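Local atomic coordinates of NUDIX hydrolase (Jonesia denitrificans, PDB entry 4KTB), a protein that is a Nudix-family member of unproven function, possibly an asymmetric diadenosine tetraphosphate (Ap4A) hydrolase. Residues 39-47 with 73-81. Residues are numbered along the deposited sequence; the frame is centred on the assembly and turned at random.
Sequences LVYVDAVPV and ALVSGRVMY. With NA (sodium ion), chain E.
The Tyr41 ring lies with one face on the backbone of Gly77 and Arg78: Arg78 N sits 3.7 Å above its centre, and Gly77 C is 3.5 Å from CD2 toward the rim. Ser76 OG stands at the ring edge, near its plane, while CB of Arg78 meets CE1. Chi1 of -97°, away from the staggered values, lays the ring over the Gly77-Arg78 peptide of the neighbouring strand. Were Tyr41 replaced by an alanine, this peptide would be likely to lose its aromatic cover and Arg78 CB its ring contact. Asp43 and Ser76 share a sheet face, and OD1 receives a weak hydrogen bond from Ser76 OG (3.1 Å), whose proton may go elsewhere; OD2 is held by Ser135 and Tyr117. On the face of Val42 and Ala44, Val79 CG2 touches Val40 CG1 at 3.8 Å, and Ala44 CB packs on Val75 CB; helix 85-97 covers Val42. The strands run antiparallel at 165°. Val42 and Gly77 exchange two backbone bonds, as do Ala44 and Val75, and Val79 N gives another to Val40 O (2.7 Å, 168° at the hydrogen). Ser76 directs its carbonyl away from strand 39-47, with O 2.3 Å from a sodium ion that four waters also coordinate, with a fifth more distant. Strand 39-47 also pairs in parallel with strand 133-141, so it is an inner strand of the mixed sheet, flanked by helices 85-97 and 176-186, consistent with the alpha-beta-alpha sandwich of the Nudix fold.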
ATOM      1  N   LEU A  39       2.112   2.451  22.670  1.00 12.42           N
ATOM      2  CA  LEU A  39       2.982   1.297  22.531  1.00 12.53           C
ATOM      3  C   LEU A  39       2.943   0.836  21.093  1.00 10.52           C
ATOM      4  O   LEU A  39       1.891   0.870  20.461  1.00  6.34           O
ATOM      5  CB  LEU A  39       2.502   0.168  23.435  1.00 12.88           C
ATOM      6  CG  LEU A  39       2.372   0.598  24.884  1.00 15.41           C
ATOM      7  CD1 LEU A  39       1.680  -0.456  25.743  1.00 12.68           C
ATOM      8  CD2 LEU A  39       3.758   0.914  25.396  1.00 16.46           C
ATOM      9  N   VAL A  40       4.093   0.391  20.590  1.00 11.66           N
ATOM     10  CA  VAL A  40       4.172  -0.185  19.247  1.00  9.14           C
ATOM     11  C   VAL A  40       3.757  -1.653  19.277  1.00  6.95           C
ATOM     12  O   VAL A  40       4.347  -2.471  19.986  1.00  8.16           O
ATOM     13  CB  VAL A  40       5.573  -0.075  18.647  1.00  5.70           C
ATOM     14  CG1 VAL A  40       5.571  -0.624  17.240  1.00  6.16           C
ATOM     15  CG2 VAL A  40       6.019   1.373  18.634  1.00  5.85           C
ATOM     16  N   TYR A  41       2.735  -1.965  18.495  1.00  5.46           N
ATOM     17  CA  TYR A  41       2.154  -3.289  18.431  1.00  5.41           C
ATOM     18  C   TYR A  41       2.189  -3.811  17.009  1.00  5.08           C
ATOM     19  O   TYR A  41       2.391  -3.050  16.082  1.00  4.92           O
ATOM     20  CB  TYR A  41       0.693  -3.223  18.889  1.00  5.64           C
ATOM     21  CG  TYR A  41       0.548  -3.599  20.328  1.00  6.07           C
ATOM     22  CD1 TYR A  41       1.250  -2.926  21.304  1.00  6.35           C
ATOM     23  CD2 TYR A  41      -0.251  -4.659  20.705  1.00  7.25           C
ATOM     24  CE1 TYR A  41       1.133  -3.281  22.631  1.00 12.10           C
ATOM     25  CE2 TYR A  41      -0.377  -5.024  22.027  1.00 11.96           C
ATOM     26  CZ  TYR A  41       0.316  -4.330  22.983  1.00 16.46           C
ATOM     27  OH  TYR A  41       0.197  -4.689  24.300  1.00 26.35           O
ATOM     28  N   VAL A  42       1.986  -5.115  16.855  1.00 11.49           N
ATOM     29  CA  VAL A  42       1.658  -5.699  15.556  1.00 10.30           C
ATOM     30  C   VAL A  42       0.386  -6.533  15.655  1.00 10.47           C
ATOM     31  O   VAL A  42       0.080  -7.094  16.709  1.00  5.19           O
ATOM     32  CB  VAL A  42       2.792  -6.607  14.977  1.00 10.95           C
ATOM     33  CG1 VAL A  42       3.999  -5.787  14.508  1.00  6.38           C
ATOM     34  CG2 VAL A  42       3.203  -7.674  15.991  1.00 12.42           C
ATOM     35  N   ASP A  43      -0.344  -6.591  14.548  1.00  8.89           N
ATOM     36  CA  ASP A  43      -1.412  -7.556  14.379  1.00 10.33           C
ATOM     37  C   ASP A  43      -1.096  -8.350  13.134  1.00 10.97           C
ATOM     38  O   ASP A  43      -0.680  -7.785  12.113  1.00 11.47           O
ATOM     39  CB  ASP A  43      -2.771  -6.870  14.209  1.00 13.99           C
ATOM     40  CG  ASP A  43      -3.335  -6.340  15.514  1.00 18.02           C
ATOM     41  OD1 ASP A  43      -3.939  -7.127  16.258  1.00 18.32           O
ATOM     42  OD2 ASP A  43      -3.192  -5.132  15.789  1.00 19.72           O
ATOM     43  N   ALA A  44      -1.261  -9.662  13.232  1.00  9.63           N
ATOM     44  CA  ALA A  44      -1.094 -10.529  12.082  1.00  7.59           C
ATOM     45  C   ALA A  44      -2.403 -11.251  11.870  1.00  6.92           C
ATOM     46  O   ALA A  44      -2.906 -11.884  12.789  1.00 13.18           O
ATOM     47  CB  ALA A  44       0.011 -11.517  12.329  1.00 10.22           C
ATOM     48  N   VAL A  45      -2.950 -11.153  10.662  1.00  8.90           N
ATOM     49  CA  VAL A  45      -4.118 -11.941  10.286  1.00 12.59           C
ATOM     50  C   VAL A  45      -3.631 -13.223   9.610  1.00 10.44           C
ATOM     51  O   VAL A  45      -3.049 -13.180   8.520  1.00  8.37           O
ATOM     52  CB  VAL A  45      -5.082 -11.162   9.379  1.00 13.98           C
ATOM     53  CG1 VAL A  45      -6.070 -12.097   8.741  1.00 17.61           C
ATOM     54  CG2 VAL A  45      -5.844 -10.132  10.165  1.00 14.56           C
ATOM     55  N   PRO A  46      -3.840 -14.368  10.278  1.00 12.24           N
ATOM     56  CA  PRO A  46      -3.266 -15.620   9.771  1.00 14.05           C
ATOM     57  C   PRO A  46      -4.195 -16.264   8.756  1.00 12.04           C
ATOM     58  O   PRO A  46      -5.379 -16.485   9.060  1.00 11.13           O
ATOM     59  CB  PRO A  46      -3.173 -16.500  11.029  1.00  9.67           C
ATOM     60  CG  PRO A  46      -3.453 -15.548  12.212  1.00 11.92           C
ATOM     61  CD  PRO A  46      -4.369 -14.526  11.642  1.00 12.46           C
ATOM     62  N   VAL A  47      -3.676 -16.563   7.567  1.00 13.33           N
ATOM     63  CA  VAL A  47      -4.540 -17.059   6.499  1.00 17.44           C
ATOM     64  C   VAL A  47      -4.006 -18.277   5.773  1.00 18.97           C
ATOM     65  O   VAL A  47      -2.800 -18.526   5.737  1.00 17.96           O
ATOM     66  CB  VAL A  47      -4.837 -15.971   5.444  1.00 16.65           C
ATOM     67  CG1 VAL A  47      -5.293 -14.682   6.097  1.00 16.89           C
ATOM     68  CG2 VAL A  47      -3.616 -15.717   4.570  1.00 14.25           C
ATOM     69  N   ALA A  73      -9.520 -14.103  18.614  1.00 16.87           N
ATOM     70  CA  ALA A  73      -8.424 -13.139  18.502  1.00 19.78           C
ATOM     71  C   ALA A  73      -7.515 -13.344  17.300  1.00 18.35           C
ATOM     72  O   ALA A  73      -7.212 -14.473  16.919  1.00 14.22           O
ATOM     73  CB  ALA A  73      -7.582 -13.136  19.777  1.00 20.50           C
ATOM     74  N   LEU A  74      -7.064 -12.229  16.735  1.00 18.34           N
ATOM     75  CA  LEU A  74      -5.993 -12.229  15.755  1.00 17.30           C
ATOM     76  C   LEU A  74      -4.669 -12.520  16.456  1.00 17.44           C
ATOM     77  O   LEU A  74      -4.617 -12.726  17.668  1.00 16.53           O
ATOM     78  CB  LEU A  74      -5.932 -10.866  15.075  1.00 10.96           C
ATOM     79  CG  LEU A  74      -7.242 -10.479  14.391  1.00 11.31           C
ATOM     80  CD1 LEU A  74      -7.195  -9.052  13.863  1.00 10.69           C
ATOM     81  CD2 LEU A  74      -7.496 -11.416  13.257  1.00 11.15           C
ATOM     82  N   VAL A  75      -3.584 -12.538  15.702  1.00 16.32           N
ATOM     83  CA  VAL A  75      -2.284 -12.681  16.327  1.00 13.77           C
ATOM     84  C   VAL A  75      -1.729 -11.276  16.563  1.00 16.43           C
ATOM     85  O   VAL A  75      -1.535 -10.511  15.621  1.00 15.66           O
ATOM     86  CB  VAL A  75      -1.364 -13.549  15.470  1.00 15.50           C
ATOM     87  CG1 VAL A  75       0.102 -13.428  15.918  1.00 13.02           C
ATOM     88  CG2 VAL A  75      -1.854 -15.004  15.508  1.00 10.54           C
ATOM     89  N   SER A  76      -1.507 -10.934  17.829  1.00 10.94           N
ATOM     90  CA  SER A  76      -1.329  -9.538  18.207  1.00 10.99           C
ATOM     91  C   SER A  76      -0.414  -9.359  19.411  1.00 11.87           C
ATOM     92  O   SER A  76      -0.472 -10.122  20.370  1.00 12.94           O
ATOM     93  CB  SER A  76      -2.692  -8.915  18.509  1.00 32.11           C
ATOM     94  OG  SER A  76      -2.557  -7.604  19.024  1.00 33.95           O
ATOM     95  N   GLY A  77       0.426  -8.334  19.363  1.00 11.59           N
ATOM     96  CA  GLY A  77       1.307  -8.086  20.479  1.00 12.64           C
ATOM     97  C   GLY A  77       2.318  -6.983  20.264  1.00 12.35           C
ATOM     98  O   GLY A  77       2.480  -6.450  19.165  1.00 11.19           O
ATOM     99  N   ARG A  78       3.016  -6.675  21.344  1.00 13.60           N
ATOM    100  CA  ARG A  78       3.914  -5.546  21.426  1.00 13.88           C
ATOM    101  C   ARG A  78       5.180  -5.816  20.631  1.00 15.98           C
ATOM    102  O   ARG A  78       5.582  -6.965  20.467  1.00 14.11           O
ATOM    103  CB  ARG A  78       4.253  -5.330  22.899  1.00 17.03           C
ATOM    104  CG  ARG A  78       4.930  -4.020  23.226  1.00 27.42           C
ATOM    105  CD  ARG A  78       5.071  -3.870  24.740  1.00 37.37           C
ATOM    106  NE  ARG A  78       6.029  -4.816  25.315  1.00 43.36           N
ATOM    107  CZ  ARG A  78       7.336  -4.583  25.425  1.00 44.03           C
ATOM    108  NH1 ARG A  78       7.847  -3.436  24.991  1.00 43.87           N
ATOM    109  NH2 ARG A  78       8.133  -5.498  25.962  1.00 42.73           N
ATOM    110  N   VAL A  79       5.806  -4.770  20.109  1.00 11.84           N
ATOM    111  CA  VAL A  79       7.130  -4.936  19.518  1.00 11.88           C
ATOM    112  C   VAL A  79       8.143  -4.610  20.598  1.00 12.27           C
ATOM    113  O   VAL A  79       8.068  -3.550  21.202  1.00 11.90           O
ATOM    114  CB  VAL A  79       7.358  -4.001  18.336  1.00  5.60           C
ATOM    115  CG1 VAL A  79       8.814  -4.109  17.863  1.00  5.84           C
ATOM    116  CG2 VAL A  79       6.427  -4.361  17.199  1.00  5.30           C
HETATM  117  N   MSE A  80       9.083  -5.511  20.852  1.00 11.32           N
HETATM  118  CA  MSE A  80      10.038  -5.286  21.925  1.00 12.27           C
HETATM  119  C   MSE A  80      11.100  -4.254  21.563  1.00 10.34           C
HETATM  120  O   MSE A  80      11.385  -4.007  20.395  1.00  8.74           O
HETATM  121  CB  MSE A  80      10.735  -6.586  22.325  1.00 18.33           C
HETATM  122  CG  MSE A  80       9.791  -7.731  22.619  1.00 20.77           C
HETATM  123 SE   MSE A  80      10.720  -9.157  23.531  1.00 39.51          SE
HETATM  124  CE  MSE A  80      12.372  -9.101  22.479  1.00 29.29           C
ATOM    125  N   TYR A  81      11.686  -3.661  22.593  1.00 11.20           N
ATOM    126  CA  TYR A  81      12.732  -2.681  22.415  1.00 15.42           C
ATOM    127  C   TYR A  81      13.854  -3.361  21.657  1.00 17.29           C
ATOM    128  O   TYR A  81      14.193  -4.506  21.943  1.00 21.39           O
ATOM    129  CB  TYR A  81      13.220  -2.191  23.774  1.00 17.38           C
ATOM    130  CG  TYR A  81      14.480  -1.374  23.699  1.00 19.40           C
ATOM    131  CD1 TYR A  81      14.441  -0.046  23.319  1.00 19.71           C
ATOM    132  CD2 TYR A  81      15.709  -1.929  24.008  1.00 21.89           C
ATOM    133  CE1 TYR A  81      15.593   0.708  23.246  1.00 19.44           C
ATOM    134  CE2 TYR A  81      16.868  -1.184  23.939  1.00 22.14           C
ATOM    135  CZ  TYR A  81      16.802   0.133  23.557  1.00 20.29           C
ATOM    136  OH  TYR A  81      17.943   0.885  23.488  1.00 19.23           O
TER
HETATM  137 NA    NA E 201      -0.787 -11.808  21.872  1.00 20.42          NA
HETATM  138  O   HOH W   1      -2.455 -12.526  20.356  1.00 23.33           O
HETATM  139  O   HOH W   2       1.071 -12.768  20.885  1.00 10.41           O
HETATM  140  O   HOH W   3      -2.822 -10.995  22.482  1.00 22.59           O
HETATM  141  O   HOH W   4      -1.602 -14.452  22.564  1.00 35.04           O
HETATM  142  O   HOH W   5       0.511 -10.890  23.670  1.00 13.65           O